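Local coordinates for protein glycosyl transferase family 8 (Streptococcus pneumoniae, PDB 5GVV) that transfers galactose from UDP-galactose to the terminal glucose of already glycosylated PsrP, the third step in O-glycosylation of this pneumococcal serine-rich repeat protein, at residues I110-L115 with E220-I225; F198-D203 with L226-Q231. All coordinates share one frame; numbering follows the deposited sequence.

Contact 1 of 2, residues I110-L115 with E220-I225; sequences IVTGDL and EPLPLI
Leu224 and Thr112 meet just past a single antiparallel, non-hydrogen-bonded pair between Val111 and Ile225 (CA to CA 4.7 Å). Thr112 N gives a nearly straight bond to Leu224 O (2.9 Å, 164° at the hydrogen), and the same carbonyl oxygen also receives a CA-H...O contact from Val111. Leu224 CB lies 4.1 Å from Leu115 CD2, the two side chains sliding past each other in opposite directions. CG of Leu224 is anti to the carbonyl carbon (chi1 -79°); beyond it the two methyls meet the backbone past Thr112: CD1 stands 3.7 Å from Asp114 O, and CD2 packs on Gly113 CA at 3.5 Å, where no side chain intervenes. Thr112 OG1 donates to Pro223 O at 2.7 Å, from above the carbonyl plane. A water in turn donates to Thr112 OG1 and to Leu222 O, so the hydroxyl is tied directly to Pro223 O and through the water to the carbonyl before it. Leu115 CD2 also meets Ile225 CG1 (4.0 Å), the side chains crossing at about a right angle. The contact thus joins the end of strand 109-111 to the start of strand 225-227, the two forming a small two-stranded sheet. Leu115, the N-cap residue of helix 116-119, leans on Leu27 of helix 17-30, while Ile110 packs against both that helix and helix 244-251.

Contact 2 of 2, residues F198-D203 with L226-Q231; sequences FQIGYD and LHYISQ. With MN (manganese (II) ion), chain C; UDP (uridine-5'-diphosphate), chain D.
Phe198 and Leu226 form a single backbone bridge, from which the chain of 198-203 folds through an inverse gamma turn centred on Gln199 to bring Gly201 up against the backbone of Tyr228, itself the centre of another such turn. His227 N donates almost straight to Phe198 O (2.8 Å, 178° at the hydrogen), and Ile200 N reaches that oxygen from the opposite face of its carbonyl plane. His227 O in turn accepts from Gly201 N at 3.2 Å. Beyond it, Gly201 CA comes within 3.3 Å of Ile229 O, a CA-H...O contact that the lack of a CB at Gly201 permits.

The His227 ring swings away from the loop, CG anti to the backbone N (chi1 -167°), and its NE2 binds manganese at 2.1 Å. Ile229 CG2 sits over the centre of one face of the imidazole, 3.3 Å above its plane, while Gln199 CG runs beside His227 CB. The other branch of Ile229 goes into the loop: CG1 lies against the Gly201-Tyr202 peptide, and CD1 touches Gln199 CB and Tyr202 CB. Ile200 CG2 makes a CH-pi contact over one face of the Tyr228 ring, 3.9 Å from its centroid; Tyr228 OH is bonded to Leu243 O.

Asp106 and Asp108 of the DxD motif share the metal with His227 and with UDP O1A and O3B. Asn197 OD1 bonds to His227 ND1 as a second-shell partner, fixing the ring's rotation, and Ser230 N donates to UDP O2B (3.2 Å). The metal thus bridges the alpha- and beta-phosphates and the Ser230 N-H adds a donor to the beta-phosphate, consistent with the GT-A pattern in which such groups offset charge on the departing UDP.

How the contacts relate
Contacts 1 and 2 lie with centres about 14 Å apart. Their segments alternate along the chain, and 220-225 runs directly into 226-231. Strand 225-227 is shared: Ile110 O is 2.9 Å from Leu226 N and Ile225 O is 2.8 Å from Phe198 N, both probable hydrogen bonds, so this strand is flanked by strand 109-111 and by the 198-203 loop. Side chains also join the two, Pro223 CG packing 3.5 Å from Phe198 CG and Ile110 CG1 3.9 Å from Tyr228 CE2. Of the two, contact 2 supplies residues of the manganese and UDP site; in contact 1 the Ile225 side chain remains about 9 Å from the metal and about 11 Å from the nucleotide.

Contact 1 of 2, residues I110-L115 with E220-I225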
# COMPACT_ATOMS: atom_id res chain seq x y z
N ILE A 110 13.37 6.83 -6.91
CA ILE A 110 13.98 6.92 -5.58
C ILE A 110 15.03 8.03 -5.56
O ILE A 110 15.91 8.07 -6.42
CB ILE A 110 14.69 5.61 -5.23
CG1 ILE A 110 13.69 4.46 -5.10
CG2 ILE A 110 15.50 5.76 -3.95
CD1 ILE A 110 12.86 4.50 -3.81
N VAL A 111 14.94 8.92 -4.57
CA VAL A 111 15.97 9.94 -4.34
C VAL A 111 16.95 9.40 -3.31
O VAL A 111 16.54 8.88 -2.27
CB VAL A 111 15.33 11.25 -3.82
CG1 VAL A 111 16.40 12.30 -3.52
CG2 VAL A 111 14.30 11.77 -4.82
N THR A 112 18.25 9.49 -3.61
CA THR A 112 19.27 8.88 -2.75
C THR A 112 20.16 9.89 -2.04
O THR A 112 21.05 9.51 -1.28
CB THR A 112 20.20 7.94 -3.54
OG1 THR A 112 21.00 8.70 -4.46
CG2 THR A 112 19.40 6.90 -4.31
N GLY A 113 19.92 11.18 -2.28
CA GLY A 113 20.74 12.20 -1.64
C GLY A 113 20.22 13.62 -1.79
O GLY A 113 19.11 13.84 -2.30
N ASP A 114 21.03 14.57 -1.34
CA ASP A 114 20.70 15.99 -1.36
C ASP A 114 20.53 16.48 -2.80
O ASP A 114 21.43 16.31 -3.62
CB ASP A 114 21.83 16.77 -0.68
CG ASP A 114 21.50 18.24 -0.45
OD1 ASP A 114 20.58 18.80 -1.10
OD2 ASP A 114 22.19 18.85 0.39
N LEU A 115 19.39 17.11 -3.09
CA LEU A 115 19.11 17.63 -4.43
C LEU A 115 19.32 19.14 -4.56
O LEU A 115 18.82 19.75 -5.50
CB LEU A 115 17.68 17.28 -4.86
CG LEU A 115 17.29 15.81 -4.94
CD1 LEU A 115 15.85 15.65 -5.40
CD2 LEU A 115 18.23 15.05 -5.87
N GLU A 220 28.21 3.02 -8.13
CA GLU A 220 28.77 3.40 -6.84
C GLU A 220 29.57 4.68 -7.02
O GLU A 220 30.55 4.70 -7.77
CB GLU A 220 29.68 2.30 -6.27
CG GLU A 220 28.98 1.35 -5.30
CD GLU A 220 28.56 2.03 -4.01
OE1 GLU A 220 27.52 1.64 -3.43
OE2 GLU A 220 29.28 2.96 -3.57
N PRO A 221 29.15 5.76 -6.36
CA PRO A 221 27.99 5.85 -5.47
C PRO A 221 26.69 5.91 -6.26
O PRO A 221 26.73 6.17 -7.47
CB PRO A 221 28.22 7.17 -4.74
CG PRO A 221 28.95 8.01 -5.74
CD PRO A 221 29.86 7.05 -6.47
N LEU A 222 25.57 5.65 -5.60
CA LEU A 222 24.26 5.72 -6.24
C LEU A 222 24.02 7.06 -6.92
O LEU A 222 24.39 8.11 -6.38
CB LEU A 222 23.16 5.48 -5.20
CG LEU A 222 22.42 4.14 -5.13
CD1 LEU A 222 23.15 3.06 -5.88
CD2 LEU A 222 22.16 3.74 -3.68
N PRO A 223 23.42 7.03 -8.12
CA PRO A 223 22.98 8.29 -8.74
C PRO A 223 21.93 8.95 -7.84
O PRO A 223 21.20 8.24 -7.14
CB PRO A 223 22.35 7.82 -10.05
CG PRO A 223 23.04 6.52 -10.37
CD PRO A 223 23.24 5.87 -9.02
N LEU A 224 21.88 10.28 -7.84
CA LEU A 224 20.97 11.00 -6.95
C LEU A 224 19.50 10.65 -7.18
O LEU A 224 18.70 10.64 -6.23
CB LEU A 224 21.19 12.52 -7.04
CG LEU A 224 22.41 13.03 -6.27
CD1 LEU A 224 22.74 14.48 -6.60
CD2 LEU A 224 22.17 12.87 -4.79
N ILE A 225 19.13 10.37 -8.43
CA ILE A 225 17.76 9.97 -8.72
C ILE A 225 17.69 8.70 -9.57
O ILE A 225 18.17 8.68 -10.70
CB ILE A 225 16.93 11.11 -9.35
CG1 ILE A 225 16.84 12.29 -8.38
CG2 ILE A 225 15.54 10.61 -9.71
CD1 ILE A 225 15.93 13.44 -8.83
O HOH W 1 23.62 8.82 -3.84

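Contact 2 of 2, residues F198-D203 with L226-Q231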
# COMPACT_ATOMS: atom_id res chain seq x y z
N PHE A 198 18.34 8.90 -13.47
CA PHE A 198 19.12 7.76 -13.91
C PHE A 198 18.17 6.59 -14.16
O PHE A 198 17.68 5.95 -13.22
CB PHE A 198 20.17 7.40 -12.86
CG PHE A 198 21.25 6.47 -13.36
CD1 PHE A 198 21.06 5.09 -13.35
CD2 PHE A 198 22.45 6.97 -13.83
CE1 PHE A 198 22.05 4.23 -13.81
CE2 PHE A 198 23.46 6.12 -14.28
CZ PHE A 198 23.25 4.75 -14.27
N GLN A 199 17.92 6.32 -15.44
CA GLN A 199 16.87 5.39 -15.83
C GLN A 199 17.31 3.92 -15.80
O GLN A 199 17.46 3.26 -16.83
CB GLN A 199 16.29 5.81 -17.18
CG GLN A 199 15.61 7.19 -17.09
CD GLN A 199 15.79 8.02 -18.34
OE1 GLN A 199 15.41 7.60 -19.43
NE2 GLN A 199 16.36 9.22 -18.20
N ILE A 200 17.49 3.43 -14.58
CA ILE A 200 17.91 2.06 -14.33
C ILE A 200 16.85 1.06 -14.82
O ILE A 200 17.13 -0.13 -15.02
CB ILE A 200 18.20 1.85 -12.83
CG1 ILE A 200 19.05 0.60 -12.60
CG2 ILE A 200 16.90 1.81 -12.03
CD1 ILE A 200 20.53 0.82 -12.87
N GLY A 201 15.63 1.55 -15.04
CA GLY A 201 14.56 0.71 -15.55
C GLY A 201 14.79 0.31 -17.00
O GLY A 201 14.15 -0.62 -17.50
N TYR A 202 15.71 1.00 -17.67
CA TYR A 202 16.00 0.71 -19.08
C TYR A 202 16.81 -0.57 -19.26
O TYR A 202 17.01 -1.02 -20.40
CB TYR A 202 16.75 1.90 -19.72
CG TYR A 202 17.01 1.74 -21.21
CD1 TYR A 202 15.96 1.65 -22.12
CD2 TYR A 202 18.31 1.70 -21.71
CE1 TYR A 202 16.19 1.51 -23.47
CE2 TYR A 202 18.55 1.56 -23.06
CZ TYR A 202 17.49 1.46 -23.94
OH TYR A 202 17.72 1.33 -25.29
N ASP A 203 17.26 -1.16 -18.16
CA ASP A 203 18.10 -2.37 -18.20
C ASP A 203 17.58 -3.45 -19.15
O ASP A 203 18.34 -3.98 -19.97
CB ASP A 203 18.27 -2.96 -16.80
CG ASP A 203 19.31 -2.23 -15.97
OD1 ASP A 203 19.85 -1.20 -16.46
OD2 ASP A 203 19.59 -2.66 -14.83
N LEU A 226 17.09 7.65 -9.00
CA LEU A 226 16.93 6.37 -9.70
C LEU A 226 15.52 6.24 -10.24
O LEU A 226 14.56 6.21 -9.46
CB LEU A 226 17.19 5.20 -8.75
CG LEU A 226 18.61 4.96 -8.25
CD1 LEU A 226 18.62 3.82 -7.25
CD2 LEU A 226 19.53 4.67 -9.42
N HIS A 227 15.39 6.11 -11.56
CA HIS A 227 14.07 6.06 -12.20
C HIS A 227 13.81 4.66 -12.77
O HIS A 227 14.45 4.24 -13.74
CB HIS A 227 13.98 7.12 -13.31
CG HIS A 227 12.60 7.35 -13.82
ND1 HIS A 227 12.31 8.26 -14.82
CD2 HIS A 227 11.41 6.80 -13.46
CE1 HIS A 227 11.01 8.25 -15.05
NE2 HIS A 227 10.44 7.38 -14.25
N TYR A 228 12.87 3.95 -12.15
CA TYR A 228 12.55 2.60 -12.60
C TYR A 228 11.51 2.59 -13.72
O TYR A 228 10.39 2.10 -13.53
CB TYR A 228 12.07 1.75 -11.42
CG TYR A 228 13.11 1.57 -10.34
CD1 TYR A 228 14.00 0.51 -10.38
CD2 TYR A 228 13.18 2.45 -9.27
CE1 TYR A 228 14.95 0.34 -9.40
CE2 TYR A 228 14.13 2.29 -8.28
CZ TYR A 228 15.01 1.23 -8.35
OH TYR A 228 15.95 1.07 -7.36
N ILE A 229 11.88 3.14 -14.87
CA ILE A 229 10.99 3.19 -16.03
C ILE A 229 10.67 1.78 -16.52
O ILE A 229 11.30 0.81 -16.09
CB ILE A 229 11.60 3.99 -17.19
CG1 ILE A 229 12.85 3.28 -17.74
CG2 ILE A 229 11.94 5.41 -16.75
CD1 ILE A 229 13.40 3.90 -19.02
N SER A 230 9.69 1.69 -17.42
CA SER A 230 9.22 0.43 -18.03
C SER A 230 8.30 -0.35 -17.10
O SER A 230 7.99 0.09 -16.00
CB SER A 230 10.37 -0.46 -18.53
OG SER A 230 10.90 -1.26 -17.49
N GLN A 231 7.85 -1.52 -17.55
CA GLN A 231 6.94 -2.33 -16.74
C GLN A 231 7.70 -3.29 -15.84
O GLN A 231 7.09 -4.07 -15.10
CB GLN A 231 5.95 -3.08 -17.63
CG GLN A 231 5.18 -2.17 -18.59
CD GLN A 231 4.29 -1.15 -17.89
OE1 GLN A 231 4.76 -0.10 -17.44
NE2 GLN A 231 3.00 -1.45 -17.80
MN MN C . 8.38 6.86 -14.23
N1 UDP D . 0.91 6.51 -12.39
C2 UDP D . -0.05 6.31 -11.43
N3 UDP D . -0.71 5.10 -11.33
C4 UDP D . -0.41 4.08 -12.21
C5 UDP D . 0.57 4.28 -13.18
C6 UDP D . 1.14 5.54 -13.34
O2 UDP D . -0.32 7.22 -10.64
O4 UDP D . -1.00 2.99 -12.12
C1' UDP D . 1.60 7.82 -12.47
C2' UDP D . 2.86 7.78 -11.61
O2' UDP D . 3.10 9.04 -11.03
C3' UDP D . 3.95 7.48 -12.61
C4' UDP D . 3.44 8.18 -13.86
O4' UDP D . 2.02 8.09 -13.79
O3' UDP D . 5.19 8.00 -12.17
C5' UDP D . 3.96 7.54 -15.14
O5' UDP D . 4.06 6.14 -14.95
PA UDP D . 5.48 5.43 -15.14
O1A UDP D . 6.40 6.06 -14.17
O2A UDP D . 5.37 3.97 -14.94
O3A UDP D . 5.92 5.76 -16.66
PB UDP D . 7.46 5.70 -17.17
O1B UDP D . 7.59 6.36 -18.49
O2B UDP D . 7.84 4.27 -17.32
O3B UDP D . 8.35 6.36 -16.18